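Local coordinates for protein mycobacterium tuberculosis paralogous family 11 (Mycobacterium smegmatis, PDB 4Y9I) that probably uses reduced coenzyme F420 to reduce quinones to quinols, at residues G34-K42 with R106-E114; Y52-V61 with P71-E79. All coordinates share one frame; numbering follows the deposited sequence.

Interaction 1: residues G34-K42 with R106-E114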
loop_
_atom_site.group_PDB
_atom_site.type_symbol
_atom_site.label_atom_id
_atom_site.label_comp_id
_atom_site.label_asym_id
_atom_site.label_seq_id
_atom_site.Cartn_x
_atom_site.Cartn_y
_atom_site.Cartn_z
ATOM N N GLY A 34 1.635 -2.759 14.072
ATOM C CA GLY A 34 1.511 -1.339 13.843
ATOM C C GLY A 34 2.064 -0.790 12.559
ATOM O O GLY A 34 2.045 0.446 12.372
ATOM N N LYS A 35 2.614 -1.678 11.725
ATOM C CA LYS A 35 3.054 -1.341 10.372
ATOM C C LYS A 35 2.085 -1.883 9.360
ATOM O O LYS A 35 1.380 -2.891 9.588
ATOM C CB LYS A 35 4.487 -1.834 10.117
ATOM C CG LYS A 35 5.492 -1.219 11.110
ATOM C CD LYS A 35 6.960 -1.504 10.748
ATOM C CE LYS A 35 7.921 -0.673 11.660
ATOM N NZ LYS A 35 9.320 -0.781 11.161
ATOM N N TYR A 36 2.037 -1.218 8.219
ATOM C CA TYR A 36 1.077 -1.518 7.158
ATOM C C TYR A 36 1.779 -1.760 5.854
ATOM O O TYR A 36 2.873 -1.147 5.591
ATOM C CB TYR A 36 0.053 -0.395 6.958
ATOM C CG TYR A 36 -0.899 -0.208 8.137
ATOM C CD1 TYR A 36 -0.477 0.486 9.280
ATOM C CD2 TYR A 36 -2.136 -0.835 8.179
ATOM C CE1 TYR A 36 -1.297 0.609 10.384
ATOM C CE2 TYR A 36 -2.975 -0.695 9.279
ATOM C CZ TYR A 36 -2.531 -0.008 10.407
ATOM O OH TYR A 36 -3.329 0.133 11.502
ATOM N N ALA A 37 1.196 -2.580 4.975
ATOM C CA ALA A 37 1.697 -2.703 3.618
ATOM C C ALA A 37 0.778 -2.098 2.549
ATOM O O ALA A 37 -0.459 -2.223 2.639
ATOM C CB ALA A 37 1.993 -4.153 3.253
ATOM N N MET A 38 1.371 -1.460 1.540
ATOM C CA MET A 38 0.655 -0.989 0.333
ATOM C C MET A 38 1.079 -1.955 -0.775
ATOM O O MET A 38 2.267 -1.940 -1.238
ATOM C CB MET A 38 1.108 0.389 -0.054
ATOM C CG MET A 38 0.847 1.460 1.028
ATOM S SD MET A 38 1.415 3.107 0.602
ATOM C CE MET A 38 0.113 3.558 -0.505
ATOM N N VAL A 39 0.184 -2.774 -1.243
ATOM C CA VAL A 39 0.481 -3.711 -2.367
ATOM C C VAL A 39 0.176 -2.975 -3.661
ATOM O O VAL A 39 -0.946 -2.577 -3.927
ATOM C CB VAL A 39 -0.332 -4.980 -2.243
ATOM C CG1 VAL A 39 -0.102 -5.888 -3.451
ATOM C CG2 VAL A 39 -0.041 -5.665 -0.915
ATOM N N ALA A 40 1.245 -2.720 -4.453
ATOM C CA ALA A 40 1.144 -1.938 -5.691
ATOM C C ALA A 40 0.704 -2.781 -6.907
ATOM O O ALA A 40 1.408 -2.870 -7.888
ATOM C CB ALA A 40 2.485 -1.189 -5.967
ATOM N N SER A 41 -0.447 -3.448 -6.752
ATOM C CA SER A 41 -1.090 -4.106 -7.856
ATOM C C SER A 41 -2.029 -3.143 -8.451
ATOM O O SER A 41 -2.150 -2.023 -7.987
ATOM C CB SER A 41 -1.779 -5.335 -7.408
ATOM O OG SER A 41 -2.644 -5.086 -6.336
ATOM N N LYS A 42 -2.677 -3.565 -9.510
ATOM C CA LYS A 42 -3.634 -2.768 -10.208
ATOM C C LYS A 42 -4.744 -3.706 -10.697
ATOM O O LYS A 42 -5.064 -3.760 -11.910
ATOM C CB LYS A 42 -3.030 -2.042 -11.425
ATOM C CG LYS A 42 -3.870 -0.861 -11.790
ATOM C CD LYS A 42 -3.503 -0.189 -13.090
ATOM C CE LYS A 42 -4.750 0.499 -13.637
ATOM N NZ LYS A 42 -5.279 1.572 -12.813
ATOM N N ARG A 106 7.416 -10.161 -13.041
ATOM C CA ARG A 106 7.969 -9.144 -12.145
ATOM C C ARG A 106 7.214 -9.109 -10.812
ATOM O O ARG A 106 5.973 -9.015 -10.802
ATOM C CB ARG A 106 7.851 -7.824 -12.840
ATOM C CG ARG A 106 8.196 -6.612 -12.074
ATOM C CD ARG A 106 8.015 -5.408 -13.015
ATOM N NE ARG A 106 8.978 -5.442 -14.146
ATOM C CZ ARG A 106 10.250 -5.002 -14.075
ATOM N NH1 ARG A 106 10.761 -4.492 -12.922
ATOM N NH2 ARG A 106 11.007 -5.102 -15.141
ATOM N N LEU A 107 7.945 -9.170 -9.712
ATOM C CA LEU A 107 7.293 -9.132 -8.376
ATOM C C LEU A 107 6.472 -7.876 -8.290
ATOM O O LEU A 107 6.923 -6.717 -8.613
ATOM C CB LEU A 107 8.298 -9.138 -7.241
ATOM C CG LEU A 107 9.058 -10.422 -7.019
ATOM C CD1 LEU A 107 10.033 -10.283 -5.884
ATOM C CD2 LEU A 107 8.167 -11.630 -6.819
ATOM N N ILE A 108 5.254 -8.052 -7.761
ATOM C CA ILE A 108 4.416 -6.872 -7.465
ATOM C C ILE A 108 5.102 -6.074 -6.336
ATOM O O ILE A 108 5.389 -6.623 -5.283
ATOM C CB ILE A 108 2.974 -7.304 -7.090
ATOM C CG1 ILE A 108 2.282 -7.919 -8.292
ATOM C CG2 ILE A 108 2.121 -6.153 -6.561
ATOM C CD1 ILE A 108 1.036 -8.700 -7.977
ATOM N N PRO A 109 5.303 -4.769 -6.545
ATOM C CA PRO A 109 5.964 -4.030 -5.445
ATOM C C PRO A 109 5.089 -4.025 -4.208
ATOM O O PRO A 109 3.852 -3.905 -4.328
ATOM C CB PRO A 109 6.122 -2.618 -6.001
ATOM C CG PRO A 109 6.068 -2.799 -7.512
ATOM C CD PRO A 109 5.113 -3.954 -7.742
ATOM N N VAL A 110 5.730 -4.059 -3.035
ATOM C CA VAL A 110 5.047 -3.918 -1.735
ATOM C C VAL A 110 5.834 -2.915 -1.001
ATOM O O VAL A 110 7.066 -3.095 -0.803
ATOM C CB VAL A 110 4.982 -5.239 -0.953
ATOM C CG1 VAL A 110 4.206 -5.102 0.305
ATOM C CG2 VAL A 110 4.409 -6.310 -1.905
ATOM N N PHE A 111 5.126 -1.900 -0.486
ATOM C CA PHE A 111 5.717 -0.912 0.398
ATOM C C PHE A 111 5.320 -1.190 1.848
ATOM O O PHE A 111 4.139 -1.429 2.149
ATOM C CB PHE A 111 5.218 0.504 0.040
ATOM C CG PHE A 111 5.600 0.983 -1.323
ATOM C CD1 PHE A 111 4.908 0.549 -2.439
ATOM C CD2 PHE A 111 6.699 1.837 -1.515
ATOM C CE1 PHE A 111 5.285 0.954 -3.706
ATOM C CE2 PHE A 111 7.087 2.214 -2.810
ATOM C CZ PHE A 111 6.368 1.807 -3.905
ATOM N N ILE A 112 6.243 -1.088 2.776
ATOM C CA ILE A 112 5.957 -1.008 4.226
ATOM C C ILE A 112 5.740 0.487 4.581
ATOM O O ILE A 112 6.436 1.345 4.032
ATOM C CB ILE A 112 7.062 -1.654 5.099
ATOM C CG1 ILE A 112 6.559 -1.855 6.511
ATOM C CG2 ILE A 112 8.309 -0.816 5.040
ATOM C CD1 ILE A 112 7.498 -2.716 7.311
ATOM N N VAL A 113 4.765 0.724 5.428
ATOM C CA VAL A 113 4.527 2.064 5.914
ATOM C C VAL A 113 4.742 2.065 7.420
ATOM O O VAL A 113 4.086 1.405 8.101
ATOM C CB VAL A 113 3.135 2.556 5.502
ATOM C CG1 VAL A 113 2.916 3.950 6.015
ATOM C CG2 VAL A 113 2.971 2.527 3.999
ATOM N N GLU A 114 5.703 2.861 7.840
ATOM C CA GLU A 114 6.294 2.785 9.121
ATOM C C GLU A 114 6.645 4.215 9.604
ATOM O O GLU A 114 6.823 4.283 10.788
ATOM C CB GLU A 114 7.549 1.845 9.118
ATOM C CG GLU A 114 8.744 2.313 8.294
ATOM C CD GLU A 114 9.796 1.245 7.971
ATOM O OE1 GLU A 114 9.753 0.178 8.460
ATOM O OE2 GLU A 114 10.682 1.541 7.230
HETATM O O HOH W 1 2.834 2.399 10.435
#
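Two neighbouring strands of the closed antiparallel beta barrel, 35-39 and the C-terminal 110-113, pair here, with Tyr36 opposite Val113 and Met38 opposite Phe111 as hydrogen-bonded pairs. Val113 N gives Tyr36 O a short bond of 2.7 Å, whereas the return bond from Tyr36 N is long and weak. Met38 and Phe111 exchange two bonds, and Ala40 N, bonded to Pro109 O at 2.9 Å, carries the pairing past the strand end. Ala40 centres an inverse gamma turn, and its small methyl touches both Pro109 CB and the edge of the Phe111 ring.

On the face of Met38, Phe111 and Val113, Met38 SD lies across Val113, 3.8 Å from its CG2. Val113 presents this methyl because it stands anti to the carbonyl carbon. Phe12 of strand 9-15 covers Met38 and Val113, while Trp51 and Val55 of helix 51-57 pack on Met38 and Phe111 respectively. The other face carries small or branched residues: Ala37 CB meets Val110 CG1, and Val39 CG1 touches Ile108 CG2 at 3.8 Å, near helix 96-102.

At the Lys35 end of the pair, a water donates to both Gly34 O and Val113 O. Glu114 OE2 is salt-bridged to Arg76 of strand 68-77. The extended Lys35 chain runs over Ile112 CD1 to a second salt bridge, Lys35 NZ reaching the anti side of Glu114 OE1 at 2.9 Å, 32° out of the carboxylate plane.

Interaction 2: residues Y52-V61 with P71-E79; sequences YFNVKANPTV and PDRTARELE
Thr60 faces Thr74 and Val61 faces Arg73 in the beta hairpin of strands 60-65 and 68-77, while helix 51-57, just before it, lies across the second strand. Backbone bonds fix the hairpin: Ala75 N points almost straight at Pro59 O, 2.8 Å, and Val61 N reaches Arg73 O at 2.9 Å from above the carbonyl plane. The return bond from Arg73 N to Val61 O is weak, bent to 123° where the chain turns its corner at Asp72. Pro59, with no N-H to satisfy, suits the turn between helix and strand, where Asn58 OD1 accepts from Thr60 N in an Asx turn.

Apolar contacts centre on Ala75, whose small methyl lies 3.9 Å from Val61 CG2. On the face of Thr60 and Thr74, Thr60 CG2 rests on Asp72 CA and CB.

Glu77, extended with CG anti to the backbone N (chi1 -170°), brings OE2 to the Tyr52 ring edge, 3.5 Å from Tyr52 OH, carboxylate and ring planes 83° apart. One water donates to Val55 O and Ala75 O; another links Tyr52 OH, Lys56 NZ and Glu77 OE1. At 4.6 Å, Lys56 NZ and Glu77 OE1 probably still attract, but are too far apart for a salt bridge, and the water bridges them.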
loop_
_atom_site.group_PDB
_atom_site.type_symbol
_atom_site.label_atom_id
_atom_site.label_comp_id
_atom_site.label_asym_id
_atom_site.label_seq_id
_atom_site.Cartn_x
_atom_site.Cartn_y
_atom_site.Cartn_z
ATOM N N TYR A 52 1.977 4.431 -7.469
ATOM C CA TYR A 52 3.270 3.799 -7.247
ATOM C C TYR A 52 4.397 4.838 -7.396
ATOM O O TYR A 52 5.245 4.951 -6.517
ATOM C CB TYR A 52 3.474 2.691 -8.268
ATOM C CG TYR A 52 4.830 2.140 -8.350
ATOM C CD1 TYR A 52 5.287 1.257 -7.417
ATOM C CD2 TYR A 52 5.688 2.496 -9.393
ATOM C CE1 TYR A 52 6.527 0.685 -7.528
ATOM C CE2 TYR A 52 6.937 1.943 -9.498
ATOM C CZ TYR A 52 7.347 1.058 -8.559
ATOM O OH TYR A 52 8.625 0.464 -8.601
ATOM N N PHE A 53 4.408 5.553 -8.511
ATOM C CA PHE A 53 5.451 6.557 -8.694
ATOM C C PHE A 53 5.352 7.720 -7.691
ATOM O O PHE A 53 6.389 8.221 -7.254
ATOM C CB PHE A 53 5.529 7.006 -10.178
ATOM C CG PHE A 53 6.194 5.952 -11.087
ATOM C CD1 PHE A 53 7.456 5.464 -10.788
ATOM C CD2 PHE A 53 5.540 5.472 -12.190
ATOM C CE1 PHE A 53 8.082 4.529 -11.596
ATOM C CE2 PHE A 53 6.143 4.547 -13.028
ATOM C CZ PHE A 53 7.396 4.068 -12.739
ATOM N N ASN A 54 4.156 8.014 -7.240
ATOM C CA ASN A 54 3.987 9.061 -6.269
ATOM C C ASN A 54 4.615 8.751 -4.882
ATOM O O ASN A 54 5.232 9.611 -4.309
ATOM C CB ASN A 54 2.512 9.354 -6.020
ATOM C CG ASN A 54 1.752 9.870 -7.201
ATOM O OD1 ASN A 54 2.287 10.438 -8.092
ATOM N ND2 ASN A 54 0.411 9.687 -7.157
ATOM N N VAL A 55 4.439 7.539 -4.386
ATOM C CA VAL A 55 5.011 7.206 -3.095
ATOM C C VAL A 55 6.523 7.043 -3.213
ATOM O O VAL A 55 7.204 7.124 -2.208
ATOM C CB VAL A 55 4.348 5.959 -2.405
ATOM C CG1 VAL A 55 2.919 6.285 -2.056
ATOM C CG2 VAL A 55 4.401 4.705 -3.279
ATOM N N LYS A 56 7.043 6.795 -4.408
ATOM C CA LYS A 56 8.490 6.775 -4.526
ATOM C C LYS A 56 9.059 8.205 -4.604
ATOM O O LYS A 56 10.042 8.529 -3.936
ATOM C CB LYS A 56 8.871 5.920 -5.722
ATOM C CG LYS A 56 8.559 4.416 -5.533
ATOM C CD LYS A 56 8.788 3.614 -6.821
ATOM C CE LYS A 56 10.182 3.889 -7.398
ATOM N NZ LYS A 56 10.560 3.349 -8.734
ATOM N N ALA A 57 8.342 9.081 -5.299
ATOM C CA ALA A 57 8.774 10.515 -5.358
ATOM C C ALA A 57 8.650 11.207 -4.035
ATOM O O ALA A 57 9.471 12.064 -3.676
ATOM C CB ALA A 57 8.009 11.272 -6.381
ATOM N N ASN A 58 7.609 10.839 -3.271
ATOM C CA ASN A 58 7.405 11.381 -1.945
ATOM C C ASN A 58 6.967 10.308 -0.956
ATOM O O ASN A 58 5.794 9.954 -0.883
ATOM C CB ASN A 58 6.406 12.516 -1.939
ATOM C CG ASN A 58 6.224 13.056 -0.544
ATOM O OD1 ASN A 58 6.962 12.750 0.430
ATOM N ND2 ASN A 58 5.243 13.959 -0.431
ATOM N N PRO A 59 7.916 9.694 -0.244
ATOM C CA PRO A 59 7.538 8.584 0.632
ATOM C C PRO A 59 6.697 8.927 1.881
ATOM O O PRO A 59 6.327 8.008 2.627
ATOM C CB PRO A 59 8.903 8.047 1.103
ATOM C CG PRO A 59 9.872 8.476 0.006
ATOM C CD PRO A 59 9.358 9.821 -0.415
ATOM N N THR A 60 6.410 10.201 2.154
ATOM C CA THR A 60 5.692 10.581 3.366
ATOM C C THR A 60 4.191 10.285 3.091
ATOM O O THR A 60 3.580 10.897 2.235
ATOM C CB THR A 60 5.846 12.040 3.667
ATOM O OG1 THR A 60 7.246 12.336 3.749
ATOM C CG2 THR A 60 5.136 12.427 4.949
ATOM N N VAL A 61 3.634 9.356 3.846
ATOM C CA VAL A 61 2.290 8.755 3.640
ATOM C C VAL A 61 1.620 8.587 4.968
ATOM O O VAL A 61 2.225 8.089 5.936
ATOM C CB VAL A 61 2.412 7.381 2.971
ATOM C CG1 VAL A 61 1.094 6.663 2.920
ATOM C CG2 VAL A 61 3.030 7.552 1.567
ATOM N N PRO A 71 -0.249 9.858 11.145
ATOM C CA PRO A 71 0.172 10.853 10.180
ATOM C C PRO A 71 1.640 10.744 9.739
ATOM O O PRO A 71 2.538 10.523 10.575
ATOM C CB PRO A 71 -0.100 12.187 10.901
ATOM C CG PRO A 71 0.085 11.852 12.340
ATOM C CD PRO A 71 -0.433 10.455 12.494
ATOM N N ASP A 72 1.871 11.010 8.444
ATOM C CA ASP A 72 3.183 11.340 7.921
ATOM C C ASP A 72 4.234 10.298 8.302
ATOM O O ASP A 72 5.339 10.611 8.750
ATOM C CB ASP A 72 3.609 12.710 8.406
ATOM C CG ASP A 72 2.695 13.805 7.902
ATOM O OD1 ASP A 72 1.957 13.582 6.908
ATOM O OD2 ASP A 72 2.652 14.858 8.549
ATOM N N ARG A 73 3.863 9.049 8.106
ATOM C CA ARG A 73 4.772 7.928 8.176
ATOM C C ARG A 73 5.528 7.838 6.862
ATOM O O ARG A 73 5.425 8.689 6.081
ATOM C CB ARG A 73 3.965 6.651 8.452
ATOM C CG ARG A 73 3.258 6.714 9.798
ATOM C CD ARG A 73 4.179 6.978 11.010
ATOM N NE ARG A 73 3.550 6.519 12.245
ATOM C CZ ARG A 73 2.899 7.261 13.068
ATOM N NH1 ARG A 73 2.762 8.546 12.878
ATOM N NH2 ARG A 73 2.432 6.677 14.158
ATOM N N THR A 74 6.337 6.807 6.711
ATOM C CA THR A 74 7.221 6.702 5.571
ATOM C C THR A 74 7.039 5.355 4.868
ATOM O O THR A 74 7.044 4.303 5.498
ATOM C CB THR A 74 8.700 6.797 5.979
ATOM O OG1 THR A 74 8.893 7.954 6.789
ATOM C CG2 THR A 74 9.623 6.843 4.788
ATOM N N ALA A 75 6.730 5.433 3.570
ATOM C CA ALA A 75 6.585 4.281 2.696
ATOM C C ALA A 75 7.941 3.867 2.138
ATOM O O ALA A 75 8.652 4.708 1.542
ATOM C CB ALA A 75 5.649 4.654 1.565
ATOM N N ARG A 76 8.305 2.598 2.287
ATOM C CA ARG A 76 9.588 2.065 1.799
ATOM C C ARG A 76 9.300 0.806 0.967
ATOM O O ARG A 76 8.688 -0.157 1.459
ATOM C CB ARG A 76 10.477 1.773 3.013
ATOM C CG ARG A 76 11.709 0.925 2.761
ATOM C CD ARG A 76 12.607 0.873 4.015
ATOM N NE ARG A 76 12.007 0.233 5.177
ATOM C CZ ARG A 76 12.022 -1.067 5.427
ATOM N NH1 ARG A 76 12.608 -1.901 4.571
ATOM N NH2 ARG A 76 11.469 -1.531 6.543
ATOM N N GLU A 77 9.801 0.765 -0.242
ATOM C CA GLU A 77 9.638 -0.386 -1.097
ATOM C C GLU A 77 10.491 -1.543 -0.579
ATOM O O GLU A 77 11.711 -1.391 -0.382
ATOM C CB GLU A 77 10.027 -0.043 -2.557
ATOM C CG GLU A 77 9.662 -1.119 -3.545
ATOM C CD GLU A 77 9.768 -0.700 -4.983
ATOM O OE1 GLU A 77 10.192 0.428 -5.221
ATOM O OE2 GLU A 77 9.540 -1.545 -5.877
ATOM N N LEU A 78 9.828 -2.654 -0.281
ATOM C CA LEU A 78 10.443 -3.843 0.302
ATOM C C LEU A 78 11.169 -4.663 -0.739
ATOM O O LEU A 78 10.838 -4.654 -1.938
ATOM C CB LEU A 78 9.386 -4.725 0.965
ATOM C CG LEU A 78 8.719 -4.077 2.145
ATOM C CD1 LEU A 78 7.534 -4.947 2.529
ATOM C CD2 LEU A 78 9.687 -3.918 3.318
ATOM N N GLU A 79 12.182 -5.356 -0.227
ATOM C CA GLU A 79 13.022 -6.248 -1.021
ATOM C C GLU A 79 13.221 -7.535 -0.289
ATOM O O GLU A 79 13.068 -7.616 0.943
ATOM C CB GLU A 79 14.397 -5.598 -1.252
ATOM C CG GLU A 79 14.340 -4.177 -1.760
ATOM C CD GLU A 79 15.720 -3.620 -2.153
ATOM O OE1 GLU A 79 16.067 -3.597 -3.370
ATOM O OE2 GLU A 79 16.449 -3.242 -1.227
HETATM O O HOH W 2 11.344 1.113 -7.619
HETATM O O HOH W 3 8.731 4.982 -1.175
#

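The centres of the two interactions lie about 9 Å apart in one six-stranded antiparallel barrel, where strands 110-113 and 68-77 are neighbours. Along the chain, 34-42 comes first, then both segments of interaction 2, and 106-114 last, so interaction 1 joins distant parts of the sequence and interaction 2 a local hairpin. They meet directly: Arg76 NE forms a salt bridge with Glu114 OE2 at 2.8 Å, giving that carboxylate a second basic partner, and Pro109 packs on the Tyr52 ring. Helix 51-57, part of interaction 2, also packs on Pro109 and Phe111 of interaction 1, and the C-terminal strand is held between 35-39 and 68-77 within the barrel.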